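PDB 7EPK: signal recognition particle 54 kDa protein from Aeropyrum pernix, which belongs to the SRP54 family of signal recognition particle proteins, joining a helical bundle domain, a P-loop GTPase domain and a signal peptide binding domain. Local coordinates for residues F12-F26 with V64-E76. Residues are numbered along the deposited sequence; the frame is centred on the assembly and turned at random.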
loop_
_atom_site.group_PDB
_atom_site.type_symbol
_atom_site.label_atom_id
_atom_site.label_comp_id
_atom_site.label_asym_id
_atom_site.label_seq_id
_atom_site.Cartn_x
_atom_site.Cartn_y
_atom_site.Cartn_z
ATOM N N PHE A 12 7.383 -22.896 -5.466
ATOM C CA PHE A 12 8.529 -22.394 -4.665
ATOM C C PHE A 12 8.278 -22.643 -3.173
ATOM O O PHE A 12 9.173 -23.181 -2.485
ATOM C CB PHE A 12 8.793 -20.907 -4.875
ATOM C CG PHE A 12 9.967 -20.381 -4.081
ATOM C CD1 PHE A 12 11.253 -20.819 -4.335
ATOM C CD2 PHE A 12 9.795 -19.420 -3.096
ATOM C CE1 PHE A 12 12.332 -20.308 -3.633
ATOM C CE2 PHE A 12 10.878 -18.909 -2.393
ATOM C CZ PHE A 12 12.148 -19.355 -2.665
ATOM N N LEU A 13 7.096 -22.281 -2.682
ATOM C CA LEU A 13 6.822 -22.252 -1.220
ATOM C C LEU A 13 6.738 -23.691 -0.678
ATOM O O LEU A 13 7.167 -23.907 0.483
ATOM C CB LEU A 13 5.548 -21.434 -0.977
ATOM C CG LEU A 13 5.487 -20.620 0.317
ATOM C CD1 LEU A 13 6.756 -19.821 0.564
ATOM C CD2 LEU A 13 4.289 -19.679 0.278
ATOM N N ARG A 14 6.263 -24.640 -1.495
ATOM C CA ARG A 14 6.020 -26.052 -1.100
ATOM C C ARG A 14 6.960 -26.950 -1.913
ATOM O O ARG A 14 8.106 -27.147 -1.451
ATOM C CB ARG A 14 4.538 -26.407 -1.262
ATOM C CG ARG A 14 3.624 -25.869 -0.163
ATOM C CD ARG A 14 3.103 -24.457 -0.417
ATOM N NE ARG A 14 1.885 -24.097 0.319
ATOM C CZ ARG A 14 1.187 -22.965 0.166
ATOM N NH1 ARG A 14 0.104 -22.759 0.893
ATOM N NH2 ARG A 14 1.557 -22.043 -0.709
ATOM N N GLY A 15 6.518 -27.422 -3.083
ATOM C CA GLY A 15 7.241 -28.375 -3.959
ATOM C C GLY A 15 8.758 -28.283 -3.832
ATOM O O GLY A 15 9.382 -27.614 -4.693
ATOM N N GLY A 16 9.331 -28.985 -2.842
ATOM C CA GLY A 16 10.680 -28.753 -2.285
ATOM C C GLY A 16 11.802 -29.003 -3.287
ATOM O O GLY A 16 11.853 -28.281 -4.339
ATOM N N GLY A 17 12.697 -29.955 -2.973
ATOM C CA GLY A 17 13.967 -30.157 -3.702
ATOM C C GLY A 17 15.040 -29.182 -3.231
ATOM O O GLY A 17 14.808 -28.523 -2.212
ATOM N N VAL A 18 16.174 -29.083 -3.939
ATOM C CA VAL A 18 17.314 -28.201 -3.531
ATOM C C VAL A 18 16.790 -26.758 -3.476
ATOM O O VAL A 18 16.238 -26.314 -4.493
ATOM C CB VAL A 18 18.517 -28.287 -4.498
ATOM C CG1 VAL A 18 19.678 -27.377 -4.061
ATOM C CG2 VAL A 18 18.991 -29.719 -4.720
ATOM N N TYR A 19 16.983 -26.058 -2.356
ATOM C CA TYR A 19 16.570 -24.644 -2.158
ATOM C C TYR A 19 16.959 -23.762 -3.345
ATOM O O TYR A 19 16.072 -23.126 -3.935
ATOM C CB TYR A 19 17.246 -23.988 -0.955
ATOM C CG TYR A 19 16.916 -22.524 -0.860
ATOM C CD1 TYR A 19 15.626 -22.103 -0.572
ATOM C CD2 TYR A 19 17.873 -21.563 -1.130
ATOM C CE1 TYR A 19 15.309 -20.754 -0.495
ATOM C CE2 TYR A 19 17.568 -20.213 -1.070
ATOM C CZ TYR A 19 16.280 -19.799 -0.752
ATOM O OH TYR A 19 15.972 -18.465 -0.692
ATOM N N GLU A 20 18.255 -23.674 -3.643
ATOM C CA GLU A 20 18.760 -22.661 -4.600
ATOM C C GLU A 20 18.220 -23.017 -5.990
ATOM O O GLU A 20 18.036 -22.103 -6.793
ATOM C CB GLU A 20 20.283 -22.518 -4.579
ATOM C CG GLU A 20 20.841 -22.027 -3.245
ATOM C CD GLU A 20 20.968 -23.057 -2.119
ATOM O OE1 GLU A 20 20.578 -24.250 -2.309
ATOM O OE2 GLU A 20 21.454 -22.662 -1.039
ATOM N N LYS A 21 17.951 -24.287 -6.274
ATOM C CA LYS A 21 17.386 -24.688 -7.598
ATOM C C LYS A 21 15.940 -24.211 -7.682
ATOM O O LYS A 21 15.473 -24.008 -8.795
ATOM C CB LYS A 21 17.432 -26.204 -7.848
ATOM C CG LYS A 21 18.816 -26.768 -8.149
ATOM C CD LYS A 21 18.848 -28.233 -8.529
ATOM C CE LYS A 21 20.249 -28.694 -8.870
ATOM N NZ LYS A 21 20.243 -29.956 -9.643
ATOM N N ALA A 22 15.257 -24.098 -6.542
ATOM C CA ALA A 22 13.845 -23.661 -6.464
ATOM C C ALA A 22 13.787 -22.152 -6.736
ATOM O O ALA A 22 12.814 -21.742 -7.398
ATOM C CB ALA A 22 13.224 -24.031 -5.134
ATOM N N VAL A 23 14.790 -21.381 -6.285
ATOM C CA VAL A 23 14.811 -19.893 -6.390
ATOM C C VAL A 23 15.252 -19.474 -7.810
ATOM O O VAL A 23 14.576 -18.590 -8.399
ATOM C CB VAL A 23 15.610 -19.224 -5.249
ATOM C CG1 VAL A 23 17.019 -19.723 -5.153
ATOM C CG2 VAL A 23 15.641 -17.712 -5.356
ATOM N N ASP A 24 16.280 -20.104 -8.390
ATOM C CA ASP A 24 16.685 -19.885 -9.809
ATOM C C ASP A 24 15.481 -20.144 -10.723
ATOM O O ASP A 24 15.287 -19.411 -11.729
ATOM C CB ASP A 24 17.847 -20.800 -10.206
ATOM C CG ASP A 24 19.187 -20.420 -9.599
ATOM O OD1 ASP A 24 19.376 -19.213 -9.267
ATOM O OD2 ASP A 24 20.029 -21.342 -9.442
ATOM N N ALA A 25 14.700 -21.169 -10.391
ATOM C CA ALA A 25 13.532 -21.608 -11.190
ATOM C C ALA A 25 12.372 -20.633 -10.978
ATOM O O ALA A 25 11.509 -20.497 -11.870
ATOM C CB ALA A 25 13.129 -23.019 -10.807
ATOM N N PHE A 26 12.297 -20.076 -9.780
ATOM C CA PHE A 26 11.195 -19.177 -9.389
ATOM C C PHE A 26 11.484 -17.844 -10.063
ATOM O O PHE A 26 10.573 -17.360 -10.717
ATOM C CB PHE A 26 11.055 -19.047 -7.874
ATOM C CG PHE A 26 10.091 -17.965 -7.497
ATOM C CD1 PHE A 26 8.733 -18.236 -7.430
ATOM C CD2 PHE A 26 10.528 -16.669 -7.270
ATOM C CE1 PHE A 26 7.830 -17.232 -7.109
ATOM C CE2 PHE A 26 9.625 -15.671 -6.939
ATOM C CZ PHE A 26 8.277 -15.951 -6.861
ATOM N N VAL A 64 13.070 -17.668 10.790
ATOM C CA VAL A 64 12.307 -17.567 9.503
ATOM C C VAL A 64 12.968 -18.482 8.470
ATOM O O VAL A 64 14.203 -18.411 8.314
ATOM C CB VAL A 64 12.209 -16.128 8.959
ATOM C CG1 VAL A 64 11.550 -16.099 7.584
ATOM C CG2 VAL A 64 11.471 -15.210 9.921
ATOM N N THR A 65 12.167 -19.284 7.770
ATOM C CA THR A 65 12.633 -20.158 6.663
ATOM C C THR A 65 13.194 -19.292 5.522
ATOM O O THR A 65 12.660 -18.195 5.282
ATOM C CB THR A 65 11.547 -21.122 6.145
ATOM O OG1 THR A 65 10.507 -20.482 5.394
ATOM C CG2 THR A 65 10.910 -21.957 7.234
ATOM N N ARG A 66 14.274 -19.766 4.898
ATOM C CA ARG A 66 14.870 -19.286 3.616
ATOM C C ARG A 66 13.802 -18.886 2.579
ATOM O O ARG A 66 13.937 -17.795 1.995
ATOM C CB ARG A 66 15.804 -20.360 3.035
ATOM C CG ARG A 66 15.297 -21.806 3.062
ATOM C CD ARG A 66 13.905 -22.160 3.620
ATOM N NE ARG A 66 13.309 -23.389 3.094
ATOM C CZ ARG A 66 12.027 -23.760 3.210
ATOM N NH1 ARG A 66 11.129 -22.985 3.800
ATOM N NH2 ARG A 66 11.632 -24.916 2.700
ATOM N N ARG A 67 12.794 -19.723 2.339
ATOM C CA ARG A 67 11.783 -19.497 1.278
ATOM C C ARG A 67 10.883 -18.341 1.705
ATOM O O ARG A 67 10.718 -17.402 0.902
ATOM C CB ARG A 67 10.956 -20.754 1.002
ATOM C CG ARG A 67 11.708 -21.796 0.188
ATOM C CD ARG A 67 11.042 -23.158 0.250
ATOM N NE ARG A 67 12.013 -24.182 -0.067
ATOM C CZ ARG A 67 12.009 -24.880 -1.177
ATOM N NH1 ARG A 67 11.039 -24.695 -2.052
ATOM N NH2 ARG A 67 12.972 -25.760 -1.408
ATOM N N ASP A 68 10.342 -18.395 2.926
ATOM C CA ASP A 68 9.431 -17.336 3.443
ATOM C C ASP A 68 10.147 -15.985 3.269
ATOM O O ASP A 68 9.498 -15.028 2.821
ATOM C CB ASP A 68 8.924 -17.643 4.863
ATOM C CG ASP A 68 7.954 -18.823 4.948
ATOM O OD1 ASP A 68 7.406 -19.204 3.892
ATOM O OD2 ASP A 68 7.760 -19.372 6.071
ATOM N N TRP A 69 11.453 -15.925 3.513
ATOM C CA TRP A 69 12.213 -14.652 3.480
ATOM C C TRP A 69 12.373 -14.182 2.040
ATOM O O TRP A 69 12.607 -12.991 1.820
ATOM C CB TRP A 69 13.590 -14.827 4.120
ATOM C CG TRP A 69 14.369 -13.560 4.260
ATOM C CD1 TRP A 69 15.615 -13.307 3.762
ATOM C CD2 TRP A 69 13.963 -12.375 4.976
ATOM N NE1 TRP A 69 16.022 -12.047 4.129
ATOM C CE2 TRP A 69 15.026 -11.446 4.866
ATOM C CE3 TRP A 69 12.810 -11.999 5.688
ATOM C CZ2 TRP A 69 14.965 -10.176 5.449
ATOM C CZ3 TRP A 69 12.753 -10.748 6.261
ATOM C CH2 TRP A 69 13.818 -9.850 6.143
ATOM N N MET A 70 12.377 -15.115 1.103
ATOM C CA MET A 70 12.697 -14.786 -0.303
ATOM C C MET A 70 11.425 -14.220 -0.931
ATOM O O MET A 70 11.550 -13.241 -1.665
ATOM C CB MET A 70 13.188 -16.003 -1.100
ATOM C CG MET A 70 13.620 -15.649 -2.506
ATOM S SD MET A 70 14.966 -14.456 -2.534
ATOM C CE MET A 70 15.346 -14.525 -4.283
ATOM N N ILE A 71 10.264 -14.808 -0.644
ATOM C CA ILE A 71 8.967 -14.300 -1.161
ATOM C C ILE A 71 8.716 -12.907 -0.564
ATOM O O ILE A 71 8.248 -12.029 -1.301
ATOM C CB ILE A 71 7.835 -15.289 -0.869
ATOM C CG1 ILE A 71 8.042 -16.587 -1.641
ATOM C CG2 ILE A 71 6.483 -14.662 -1.190
ATOM C CD1 ILE A 71 8.152 -16.371 -3.134
ATOM N N LYS A 72 9.058 -12.707 0.706
ATOM C CA LYS A 72 8.924 -11.402 1.400
ATOM C C LYS A 72 9.769 -10.359 0.660
ATOM O O LYS A 72 9.397 -9.177 0.688
ATOM C CB LYS A 72 9.338 -11.568 2.864
ATOM C CG LYS A 72 9.628 -10.294 3.646
ATOM C CD LYS A 72 8.409 -9.626 4.211
ATOM C CE LYS A 72 8.737 -8.887 5.483
ATOM N NZ LYS A 72 10.061 -8.224 5.378
ATOM N N ILE A 73 10.870 -10.776 0.045
ATOM C CA ILE A 73 11.770 -9.887 -0.742
ATOM C C ILE A 73 11.194 -9.702 -2.151
ATOM O O ILE A 73 11.329 -8.587 -2.700
ATOM C CB ILE A 73 13.203 -10.445 -0.791
ATOM C CG1 ILE A 73 13.942 -10.202 0.530
ATOM C CG2 ILE A 73 13.950 -9.856 -1.976
ATOM C CD1 ILE A 73 15.389 -10.693 0.544
ATOM N N VAL A 74 10.591 -10.742 -2.733
ATOM C CA VAL A 74 10.039 -10.676 -4.120
ATOM C C VAL A 74 8.849 -9.701 -4.095
ATOM O O VAL A 74 8.899 -8.686 -4.805
ATOM C CB VAL A 74 9.708 -12.084 -4.654
ATOM C CG1 VAL A 74 8.819 -12.077 -5.885
ATOM C CG2 VAL A 74 10.993 -12.850 -4.955
ATOM N N TYR A 75 7.868 -9.959 -3.230
ATOM C CA TYR A 75 6.741 -9.051 -2.908
ATOM C C TYR A 75 7.286 -7.620 -2.774
ATOM O O TYR A 75 6.991 -6.770 -3.624
ATOM C CB TYR A 75 6.007 -9.541 -1.653
ATOM C CG TYR A 75 5.049 -8.550 -1.031
ATOM C CD1 TYR A 75 3.843 -8.230 -1.635
ATOM C CD2 TYR A 75 5.341 -7.930 0.174
ATOM C CE1 TYR A 75 2.960 -7.320 -1.065
ATOM C CE2 TYR A 75 4.469 -7.023 0.757
ATOM C CZ TYR A 75 3.271 -6.709 0.137
ATOM O OH TYR A 75 2.419 -5.810 0.719
ATOM N N GLU A 76 8.071 -7.336 -1.745
ATOM C CA GLU A 76 8.385 -5.929 -1.399
ATOM C C GLU A 76 8.918 -5.215 -2.652
ATOM O O GLU A 76 8.584 -4.028 -2.876
ATOM C CB GLU A 76 9.349 -5.884 -0.215
ATOM C CG GLU A 76 8.663 -6.094 1.127
ATOM C CD GLU A 76 9.575 -6.087 2.353
ATOM O OE1 GLU A 76 9.099 -6.513 3.440
ATOM O OE2 GLU A 76 10.755 -5.663 2.226
HETATM O O HOH W 1 16.167 -16.172 1.641
#
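Arg67 reaches out from the first turn of helix 66-81 and lies between Phe12, Leu13, Tyr19 and Ala22, a knob in a hole built by the last residues of helix 4-13 and the first turn of helix 19-36. With CG anti to the carbonyl carbon (chi1 -76°), it lays CG over one face of the Phe12 ring, 4.1 Å from the centroid; from there the extended chain carries the guanidinium to the carbonyls of Phe12, in the last turn of helix 4-13, and of Gly17, in the turn. NH1 probably donates to Phe12 O, though the modelled 2.4 Å is too short to be reliable, and NH2 lies 3.4 Å from Gly17 O. The same CG meets the edge of the Tyr19 ring, while Arg66 CB lies over a face of that ring, 4.0 Å from its centroid.

Deeper in, the packing is apolar and close. Ile71 CD1 touches both phenylalanines, 3.5 Å from Phe12 CD2 and 3.8 Å from Phe26 CZ. With its CG anti to the backbone N (chi1 171°), Phe26 also presents CE2 to Val74, and Met70 CE touches Val23 CG2. The solvent side is looser: the exposed Gly15, Gly16 and Gly17 merely skirt the Arg67 guanidinium, and a water that donates to Arg66 O lies 3.3 Å from Tyr19 OH.

Segments 19-26 and 66-76 run nearly parallel, their axes 20° apart, within the helical bundle domain. Helix 41-57 adds Ile51 against Met70 and Val74; helix 293-320 packs Leu299 on Leu13 and Asp68, and its Arg302 forms a salt bridge with Asp68.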